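Local coordinates for protein putative phosphatase (DUF442) (Shewanella putrefaciens CN-32, PDB 3GXH) that probably acts as a phosphatase of the tyrosine and dual-specificity phosphatase clan, although its substrate is not known, at residues P20-S25 with L116-Q121; V43-M48 with F89-Q94; S111-L116 with Q145-E150. All coordinates share one frame; numbering follows the deposited sequence. Where two conformers were deposited one is given.

In the fold
All three contacts are buried and none has a hydrogen bond running across it. Contacts 1 and 2 lie nearest the centre of the chain and join a strand of the same sheet to a helix: strand 22-25 to helix 108-120, and strand 43-46 to helix 82-94. Each buries little area, with a single strand residue facing two helix residues, and the two meet where Tyr117 packs on Phe89 and Met92. Contact 3 lies further out. It leaves the sheet behind, holding helix 108-120 against helix 142-154 over more than twice the area, through leucines, an alanine and a phenylalanine. Helix 108-120 therefore serves contacts 1 and 3, while Phe89 and Leu47 link contact 2 to contact 3.

Contact 1: P20-S25 with L116-Q121; sequences PQLLSS and LYQLKQ
Leu22 sends its CD2 methyl to the ring of Tyr117, ending 4.1 Å from Tyr117 CD2; the approach is oblique to the ring. Both residues hold CG trans to their own backbone N (chi1 -176° in Leu22, 168° in Tyr117), and these torsions carry the methyl and the ring into the space between strand and helix. The same Leu22 CD2 lies 4.4 Å from Gln118 NE2, a looser touch at the amide nitrogen. Within the helical segment, Gln121 CG lies 3.6 Å above one face of the Tyr117 ring, near its rim.

No hydrogen bond joins the two segments; the Gln118 amide that Leu22 brushes is held by another strand. Gln118 NE2 donates to the backbone O of Gln18 in strand 16-19, tying the helix to the outer strand of the hairpin. Further along, Lys120 NZ donates to Gln121 OE1 over 2.7 Å from above the carbonyl plane.

This is helix-on-sheet packing, with helix 108-120 lying on one face of the central sheet. Strand 22-25 pairs with strand 100-103, and Leu22 also packs on Val100 and Met92. Tyr117 touches Phe88, Phe89 and Met92 of helix 82-94, while Leu116 turns toward helix 142-154.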
loop_
_atom_site.group_PDB
_atom_site.type_symbol
_atom_site.label_atom_id
_atom_site.label_comp_id
_atom_site.label_asym_id
_atom_site.label_seq_id
_atom_site.Cartn_x
_atom_site.Cartn_y
_atom_site.Cartn_z
ATOM N N PRO A 20 -10.314 -0.549 8.701
ATOM C CA PRO A 20 -10.813 0.812 8.904
ATOM C C PRO A 20 -9.740 1.942 8.847
ATOM O O PRO A 20 -10.098 3.038 8.347
ATOM C CB PRO A 20 -11.520 0.712 10.271
ATOM C CG PRO A 20 -12.083 -0.727 10.219
ATOM C CD PRO A 20 -10.939 -1.519 9.621
ATOM N N GLN A 21 -8.497 1.674 9.243
ATOM C CA GLN A 21 -7.370 2.668 9.100
ATOM C C GLN A 21 -6.295 2.385 8.009
ATOM O O GLN A 21 -5.213 2.973 8.044
ATOM C CB GLN A 21 -6.626 2.880 10.428
ATOM C CG GLN A 21 -7.503 3.286 11.647
ATOM C CD GLN A 21 -6.662 3.541 12.963
ATOM O OE1 GLN A 21 -5.996 2.640 13.498
ATOM N NE2 GLN A 21 -6.623 4.775 13.377
ATOM N N LEU A 22 -6.529 1.396 7.154
ATOM C CA LEU A 22 -5.550 1.092 6.098
ATOM C C LEU A 22 -6.264 0.962 4.757
ATOM O O LEU A 22 -7.100 0.079 4.549
ATOM C CB LEU A 22 -4.839 -0.235 6.374
ATOM C CG LEU A 22 -3.751 -0.591 5.383
ATOM C CD1 LEU A 22 -2.639 0.441 5.301
ATOM C CD2 LEU A 22 -3.235 -2.030 5.771
ATOM N N LEU A 23 -5.883 1.826 3.820
ATOM C CA LEU A 23 -6.247 1.771 2.436
ATOM C C LEU A 23 -5.067 1.266 1.639
ATOM O O LEU A 23 -3.916 1.544 1.970
ATOM C CB LEU A 23 -6.609 3.154 1.941
ATOM C CG LEU A 23 -7.769 3.859 2.604
ATOM C CD1 LEU A 23 -7.961 5.228 2.020
ATOM C CD2 LEU A 23 -9.050 3.005 2.472
ATOM N N SER A 24 -5.327 0.517 0.566
ATOM C CA SER A 24 -4.310 0.189 -0.442
ATOM C C SER A 24 -4.845 0.672 -1.788
ATOM O O SER A 24 -6.040 0.689 -2.015
ATOM C CB SER A 24 -3.987 -1.302 -0.460
ATOM O OG SER A 24 -5.118 -2.076 -0.919
ATOM N N SER A 25 -3.964 1.076 -2.681
ATOM C CA SER A 25 -4.398 1.501 -4.003
ATOM C C SER A 25 -3.311 1.489 -5.024
ATOM O O SER A 25 -2.133 1.257 -4.736
ATOM C CB SER A 25 -5.010 2.904 -3.948
ATOM O OG SER A 25 -4.063 3.957 -3.821
ATOM N N LEU A 116 0.593 -8.981 4.144
ATOM C CA LEU A 116 1.605 -9.428 5.059
ATOM C C LEU A 116 1.522 -8.692 6.389
ATOM O O LEU A 116 1.784 -9.293 7.458
ATOM C CB LEU A 116 2.994 -9.270 4.444
ATOM C CG LEU A 116 3.260 -10.299 3.339
ATOM C CD1 LEU A 116 4.592 -9.973 2.664
ATOM C CD2 LEU A 116 3.257 -11.766 3.832
ATOM N N TYR A 117 1.162 -7.418 6.360
ATOM C CA TYR A 117 1.030 -6.637 7.562
ATOM C C TYR A 117 -0.099 -7.159 8.414
ATOM O O TYR A 117 0.054 -7.347 9.634
ATOM C CB TYR A 117 0.812 -5.155 7.220
ATOM C CG TYR A 117 0.386 -4.321 8.390
ATOM C CD1 TYR A 117 1.321 -3.907 9.324
ATOM C CD2 TYR A 117 -0.973 -3.977 8.590
ATOM C CE1 TYR A 117 0.929 -3.132 10.424
ATOM C CE2 TYR A 117 -1.362 -3.219 9.703
ATOM C CZ TYR A 117 -0.399 -2.803 10.577
ATOM O OH TYR A 117 -0.814 -2.072 11.683
ATOM N N GLN A 118 -1.246 -7.363 7.811
ATOM C CA GLN A 118 -2.383 -7.863 8.576
ATOM C C GLN A 118 -2.082 -9.245 9.147
ATOM O O GLN A 118 -2.458 -9.564 10.289
ATOM C CB GLN A 118 -3.643 -7.861 7.751
ATOM C CG GLN A 118 -4.051 -6.438 7.354
ATOM C CD GLN A 118 -5.348 -6.341 6.578
ATOM O OE1 GLN A 118 -5.716 -7.233 5.790
ATOM N NE2 GLN A 118 -6.055 -5.209 6.783
ATOM N N LEU A 119 -1.415 -10.067 8.341
ATOM C CA LEU A 119 -1.044 -11.415 8.781
ATOM C C LEU A 119 -0.134 -11.340 10.000
ATOM O O LEU A 119 -0.381 -12.006 11.023
ATOM C CB LEU A 119 -0.406 -12.159 7.604
ATOM C CG LEU A 119 -0.059 -13.608 7.872
ATOM C CD1 LEU A 119 -1.349 -14.406 8.123
ATOM C CD2 LEU A 119 0.707 -14.161 6.670
ATOM N N LYS A 120 0.879 -10.480 9.974
ATOM C CA LYS A 120 1.820 -10.429 11.106
ATOM C C LYS A 120 1.229 -9.766 12.351
ATOM O O LYS A 120 1.653 -10.060 13.491
ATOM C CB LYS A 120 3.116 -9.764 10.680
ATOM C CG LYS A 120 3.036 -8.294 10.667
ATOM C CD LYS A 120 3.469 -7.606 11.966
ATOM C CE LYS A 120 3.647 -6.124 11.682
ATOM N NZ LYS A 120 3.787 -5.324 12.922
ATOM N N GLN A 121 0.247 -8.886 12.171
ATOM C CA GLN A 121 -0.482 -8.263 13.265
ATOM C C GLN A 121 -1.429 -9.258 13.955
ATOM O O GLN A 121 -2.093 -8.902 14.918
ATOM C CB GLN A 121 -1.283 -7.070 12.749
ATOM C CG GLN A 121 -0.428 -5.914 12.376
ATOM C CD GLN A 121 0.179 -5.304 13.597
ATOM O OE1 GLN A 121 1.326 -5.582 13.937
ATOM N NE2 GLN A 121 -0.612 -4.513 14.305
#

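Contact 2: V43-M48 with F89-Q94; sequences VVINLM and FAAMDQ
Ile45 meets helix 82-94 with the end of its longer branch: CD1 lies 3.9 Å from the selenium of Met92, a selenomethionine here, and 4.2 Å from Ala91 CB. The branch reaches that far because CG1 is trans to the carbonyl carbon (chi1 -54°) and the chain then runs straight on to CD1 (chi2 177°). Met92 starts the same way but then bends at chi2 and chi3, which brings the selenium to the isoleucine end, while Ala91 offers a bare methyl where helix and strand come within 8.3 Å, from Ile45 CA to Ala91 CA.

That apolar patch is the close part, and Val71 of the next strand closes it by touching both Ile45 and Ala91. The outer side of the helix is open to solvent: Ala90, Asp93 and Gln94 are exposed and do not reach the strand. Polar groups on the strand side lie past the patch, where Asn46 OD1 accepts from Met48 N in an Asx turn. Asn46 ND2 is hydrogen-bonded to Tyr70 OH.

Helix 82-94 links strand 69-72 to strand 100-103, passing over 43-46, which lies between them in the sheet. This is a beta-alpha-beta crossover, consistent with the largely parallel central sheet, flanked by helices, of the protein tyrosine phosphatase fold.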
loop_
_atom_site.group_PDB
_atom_site.type_symbol
_atom_site.label_atom_id
_atom_site.label_comp_id
_atom_site.label_asym_id
_atom_site.label_seq_id
_atom_site.Cartn_x
_atom_site.Cartn_y
_atom_site.Cartn_z
ATOM N N VAL A 43 -1.280 9.618 6.291
ATOM C CA VAL A 43 0.050 9.241 5.831
ATOM C C VAL A 43 -0.116 8.495 4.517
ATOM O O VAL A 43 -1.009 7.640 4.375
ATOM C CB VAL A 43 0.677 8.276 6.827
ATOM C CG1 VAL A 43 2.141 7.951 6.406
ATOM C CG2 VAL A 43 0.570 8.747 8.301
ATOM N N VAL A 44 0.762 8.792 3.550
ATOM C CA VAL A 44 0.828 8.048 2.325
ATOM C C VAL A 44 2.166 7.332 2.254
ATOM O O VAL A 44 3.207 8.012 2.400
ATOM C CB VAL A 44 0.694 8.968 1.097
ATOM C CG1 VAL A 44 0.904 8.159 -0.199
ATOM C CG2 VAL A 44 -0.690 9.638 1.073
ATOM N N ILE A 45 2.144 6.016 2.085
ATOM C CA ILE A 45 3.316 5.163 1.943
ATOM C C ILE A 45 3.351 4.703 0.503
ATOM O O ILE A 45 2.465 4.004 0.049
ATOM C CB ILE A 45 3.338 3.981 2.935
ATOM C CG1 ILE A 45 3.187 4.500 4.372
ATOM C CG2 ILE A 45 4.613 3.159 2.699
ATOM C CD1 ILE A 45 3.117 3.376 5.384
ATOM N N ASN A 46 4.374 5.151 -0.230
ATOM C CA ASN A 46 4.517 4.923 -1.671
ATOM C C ASN A 46 5.559 3.866 -1.895
ATOM O O ASN A 46 6.718 4.010 -1.500
ATOM C CB ASN A 46 4.964 6.217 -2.330
ATOM C CG ASN A 46 5.169 6.097 -3.814
ATOM O OD1 ASN A 46 4.727 5.108 -4.462
ATOM N ND2 ASN A 46 5.899 7.085 -4.357
ATOM N N LEU A 47 5.124 2.753 -2.503
ATOM C CA LEU A 47 6.001 1.605 -2.868
ATOM C C LEU A 47 6.461 1.626 -4.329
ATOM O O LEU A 47 7.193 0.748 -4.743
ATOM C CB LEU A 47 5.302 0.266 -2.593
ATOM C CG LEU A 47 4.703 0.058 -1.221
ATOM C CD1 LEU A 47 4.051 -1.314 -1.127
ATOM C CD2 LEU A 47 5.704 0.266 -0.061
HETATM N N MSE A 48 5.981 2.600 -5.093
HETATM C CA MSE A 48 6.309 2.709 -6.507
HETATM C C MSE A 48 7.634 3.419 -6.718
HETATM O O MSE A 48 7.771 4.566 -6.345
HETATM C CB MSE A 48 5.190 3.476 -7.204
HETATM C CG MSE A 48 5.430 3.782 -8.664
HETATM SE SE MSE A 48 3.909 4.723 -9.391
HETATM C CE MSE A 48 4.307 4.538 -11.297
ATOM N N PHE A 89 6.665 -2.460 7.566
ATOM C CA PHE A 89 6.157 -2.755 8.889
ATOM C C PHE A 89 6.621 -1.745 9.940
ATOM O O PHE A 89 5.823 -1.256 10.763
ATOM C CB PHE A 89 6.609 -4.139 9.377
ATOM C CG PHE A 89 6.036 -5.342 8.654
ATOM C CD1 PHE A 89 4.989 -5.289 7.749
ATOM C CD2 PHE A 89 6.592 -6.584 8.940
ATOM C CE1 PHE A 89 4.498 -6.435 7.183
ATOM C CE2 PHE A 89 6.106 -7.741 8.362
ATOM C CZ PHE A 89 5.052 -7.653 7.452
ATOM N N ALA A 90 7.888 -1.315 9.833
ATOM C CA ALA A 90 8.418 -0.307 10.745
ATOM C C ALA A 90 7.752 1.026 10.541
ATOM O O ALA A 90 7.495 1.751 11.496
ATOM C CB ALA A 90 9.959 -0.191 10.613
ATOM N N ALA A 91 7.469 1.383 9.285
ATOM C CA ALA A 91 6.783 2.638 9.029
ATOM C C ALA A 91 5.362 2.616 9.605
ATOM O O ALA A 91 4.885 3.592 10.177
ATOM C CB ALA A 91 6.739 2.936 7.523
HETATM N N MSE A 92 4.683 1.490 9.462
HETATM C CA MSE A 92 3.359 1.350 10.085
HETATM C C MSE A 92 3.427 1.519 11.596
HETATM O O MSE A 92 2.673 2.309 12.165
HETATM C CB MSE A 92 2.736 -0.007 9.722
HETATM C CG MSE A 92 2.386 -0.170 8.263
HETATM SE SE MSE A 92 0.960 1.007 7.656
HETATM C CE MSE A 92 -0.512 0.158 8.643
ATOM N N ASP A 93 4.395 0.871 12.231
ATOM C CA ASP A 93 4.511 1.033 13.681
ATOM C C ASP A 93 4.784 2.482 14.076
ATOM O O ASP A 93 4.304 2.942 15.137
ATOM C CB ASP A 93 5.592 0.137 14.272
ATOM C CG ASP A 93 5.512 0.081 15.787
ATOM O OD1 ASP A 93 4.406 -0.223 16.301
ATOM O OD2 ASP A 93 6.531 0.379 16.456
ATOM N N GLN A 94 5.531 3.220 13.272
ATOM C CA GLN A 94 5.835 4.611 13.567
ATOM C C GLN A 94 4.661 5.549 13.367
ATOM O O GLN A 94 4.746 6.730 13.733
ATOM C CB GLN A 94 7.004 5.115 12.715
ATOM C CG GLN A 94 8.336 4.620 13.122
ATOM C CD GLN A 94 9.353 5.752 13.200
ATOM O OE1 GLN A 94 10.363 5.730 12.508
ATOM N NE2 GLN A 94 9.074 6.750 14.033
#

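Contact 3: S111-L116 with Q145-E150; sequences SAFAYL and QALLTE
Leu116 and Leu148 meet methyl to methyl, CD1 to CD1, at 4.1 Å, their side chains slanting past each other. Leu116 keeps CG trans to its carbonyl carbon (chi1 -72°), and the fork that follows splits the work: CD1 touches the partner leucine, while CD2 rests 3.9 Å from the backbone O of Leu148. That oxygen also accepts from Ser152 OG, so its hydrogen-bonding need is met one turn further along the helix.

Leu148 CD1 has a second neighbour in Ala112 CB, at 4.4 Å. Ala112 and Leu116 are one turn apart on helix 108-120, so this methyl of Leu148 lies against both, and the alanine presents only a methyl there. The axes of the two segments run nearly parallel, 15° apart with a separation of 10.9 Å, wide enough that side chains rather than backbones fill the gap.

Helix 108-120 is the next element after strand 100-103, across a short loop. In cysteine-dependent phosphatases of this clan the phosphate-binding loop lies between the equivalent strand and helix, so helix 108-120, against which helix 142-154 packs on a flank away from the sheet, is probably the counterpart of that helix.

Phe113 leaves its helix pointing away from the second segment, yet its ring swings back so that CE1 lies 4.3 Å from Leu147 CD2, the methyl coming in at a slant to the ring. Phe113 also touches Leu47, Val85 and Trp144, while Leu147 reaches Val82, so helix 82-94 adjoins this end of the interface. Tyr115 also points toward the second helix without coming into close contact, and its side chain packs on Pro125, Met127 and Thr130 of the chain that connects the two helices.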
loop_
_atom_site.group_PDB
_atom_site.type_symbol
_atom_site.label_atom_id
_atom_site.label_comp_id
_atom_site.label_asym_id
_atom_site.label_seq_id
_atom_site.Cartn_x
_atom_site.Cartn_y
_atom_site.Cartn_z
ATOM N N SER A 111 -1.170 -4.240 -2.130
ATOM C CA SER A 111 -2.106 -5.227 -1.553
ATOM C C SER A 111 -1.341 -6.434 -0.963
ATOM O O SER A 111 -1.768 -6.966 0.070
ATOM C CB SER A 111 -3.160 -5.671 -2.560
ATOM O OG SER A 111 -2.605 -6.407 -3.651
ATOM N N ALA A 112 -0.220 -6.804 -1.577
ATOM C CA ALA A 112 0.631 -7.892 -1.051
ATOM C C ALA A 112 1.224 -7.481 0.301
ATOM O O ALA A 112 1.230 -8.240 1.249
ATOM C CB ALA A 112 1.713 -8.291 -2.065
ATOM N N PHE A 113 1.729 -6.256 0.371
ATOM C CA PHE A 113 2.327 -5.754 1.610
ATOM C C PHE A 113 1.252 -5.578 2.685
ATOM O O PHE A 113 1.484 -5.873 3.858
ATOM C CB PHE A 113 3.092 -4.429 1.392
ATOM C CG PHE A 113 4.516 -4.595 0.906
ATOM C CD1 PHE A 113 4.870 -5.554 -0.038
ATOM C CD2 PHE A 113 5.495 -3.723 1.342
ATOM C CE1 PHE A 113 6.176 -5.669 -0.499
ATOM C CE2 PHE A 113 6.777 -3.874 0.881
ATOM C CZ PHE A 113 7.118 -4.807 -0.026
ATOM N N ALA A 114 0.056 -5.127 2.295
ATOM C CA ALA A 114 -1.032 -5.025 3.259
ATOM C C ALA A 114 -1.408 -6.407 3.807
ATOM O O ALA A 114 -1.641 -6.565 5.020
ATOM C CB ALA A 114 -2.274 -4.354 2.644
ATOM N N TYR A 115 -1.468 -7.412 2.964
ATOM C CA TYR A 115 -1.740 -8.775 3.413
ATOM C C TYR A 115 -0.701 -9.213 4.440
ATOM O O TYR A 115 -1.052 -9.730 5.506
ATOM C CB TYR A 115 -1.727 -9.716 2.216
ATOM C CG TYR A 115 -1.716 -11.157 2.621
ATOM C CD1 TYR A 115 -2.848 -11.726 3.179
ATOM C CD2 TYR A 115 -0.554 -11.932 2.524
ATOM C CE1 TYR A 115 -2.850 -13.047 3.598
ATOM C CE2 TYR A 115 -0.544 -13.265 2.932
ATOM C CZ TYR A 115 -1.682 -13.806 3.466
ATOM O OH TYR A 115 -1.664 -15.153 3.876
ATOM N N LEU A 116 0.593 -8.981 4.144
ATOM C CA LEU A 116 1.605 -9.428 5.059
ATOM C C LEU A 116 1.522 -8.692 6.389
ATOM O O LEU A 116 1.784 -9.293 7.458
ATOM C CB LEU A 116 2.994 -9.270 4.444
ATOM C CG LEU A 116 3.260 -10.299 3.339
ATOM C CD1 LEU A 116 4.592 -9.973 2.664
ATOM C CD2 LEU A 116 3.257 -11.766 3.832
ATOM N N GLN A 145 5.784 -15.027 -4.772
ATOM C CA GLN A 145 5.334 -16.162 -3.999
ATOM C C GLN A 145 6.334 -16.438 -2.889
ATOM O O GLN A 145 5.977 -16.688 -1.709
ATOM C CB GLN A 145 5.252 -17.383 -4.902
ATOM C CG GLN A 145 4.005 -17.453 -5.730
ATOM C CD GLN A 145 3.910 -18.761 -6.481
ATOM O OE1 GLN A 145 4.721 -19.034 -7.361
ATOM N NE2 GLN A 145 2.915 -19.580 -6.135
ATOM N N ALA A 146 7.621 -16.451 -3.252
ATOM C CA ALA A 146 8.678 -16.779 -2.301
ATOM C C ALA A 146 8.759 -15.767 -1.169
ATOM O O ALA A 146 8.942 -16.121 0.003
ATOM C CB ALA A 146 10.069 -16.869 -3.014
ATOM N N LEU A 147 8.604 -14.508 -1.505
ATOM C CA LEU A 147 8.590 -13.407 -0.529
ATOM C C LEU A 147 7.458 -13.634 0.460
ATOM O O LEU A 147 7.652 -13.589 1.698
ATOM C CB LEU A 147 8.425 -12.046 -1.194
ATOM C CG LEU A 147 8.338 -10.844 -0.248
ATOM C CD1 LEU A 147 9.679 -10.607 0.417
ATOM C CD2 LEU A 147 7.827 -9.610 -0.991
ATOM N N LEU A 148 6.263 -13.853 -0.061
ATOM C CA LEU A 148 5.108 -14.041 0.796
ATOM C C LEU A 148 5.252 -15.247 1.726
ATOM O O LEU A 148 4.932 -15.165 2.917
ATOM C CB LEU A 148 3.826 -14.131 0.003
ATOM C CG LEU A 148 3.162 -12.759 -0.347
ATOM C CD1 LEU A 148 4.145 -11.789 -1.021
ATOM C CD2 LEU A 148 1.921 -13.029 -1.194
ATOM N N THR A 149 5.778 -16.341 1.208
ATOM C CA THR A 149 5.964 -17.574 1.995
ATOM C C THR A 149 6.993 -17.311 3.082
ATOM O O THR A 149 6.790 -17.686 4.244
ATOM C CB THR A 149 6.411 -18.731 1.084
ATOM O OG1 THR A 149 5.373 -19.056 0.142
ATOM C CG2 THR A 149 6.807 -19.995 1.918
ATOM N N GLU A 150 8.087 -16.666 2.737
ATOM C CA GLU A 150 9.205 -16.430 3.668
ATOM C C GLU A 150 8.746 -15.527 4.799
ATOM O O GLU A 150 9.044 -15.787 5.969
ATOM C CB GLU A 150 10.403 -15.779 2.948
ATOM C CG GLU A 150 11.631 -15.491 3.873
ATOM C CD GLU A 150 12.946 -15.165 3.109
ATOM O OE1 GLU A 150 12.994 -15.280 1.852
ATOM O OE2 GLU A 150 13.947 -14.796 3.782
#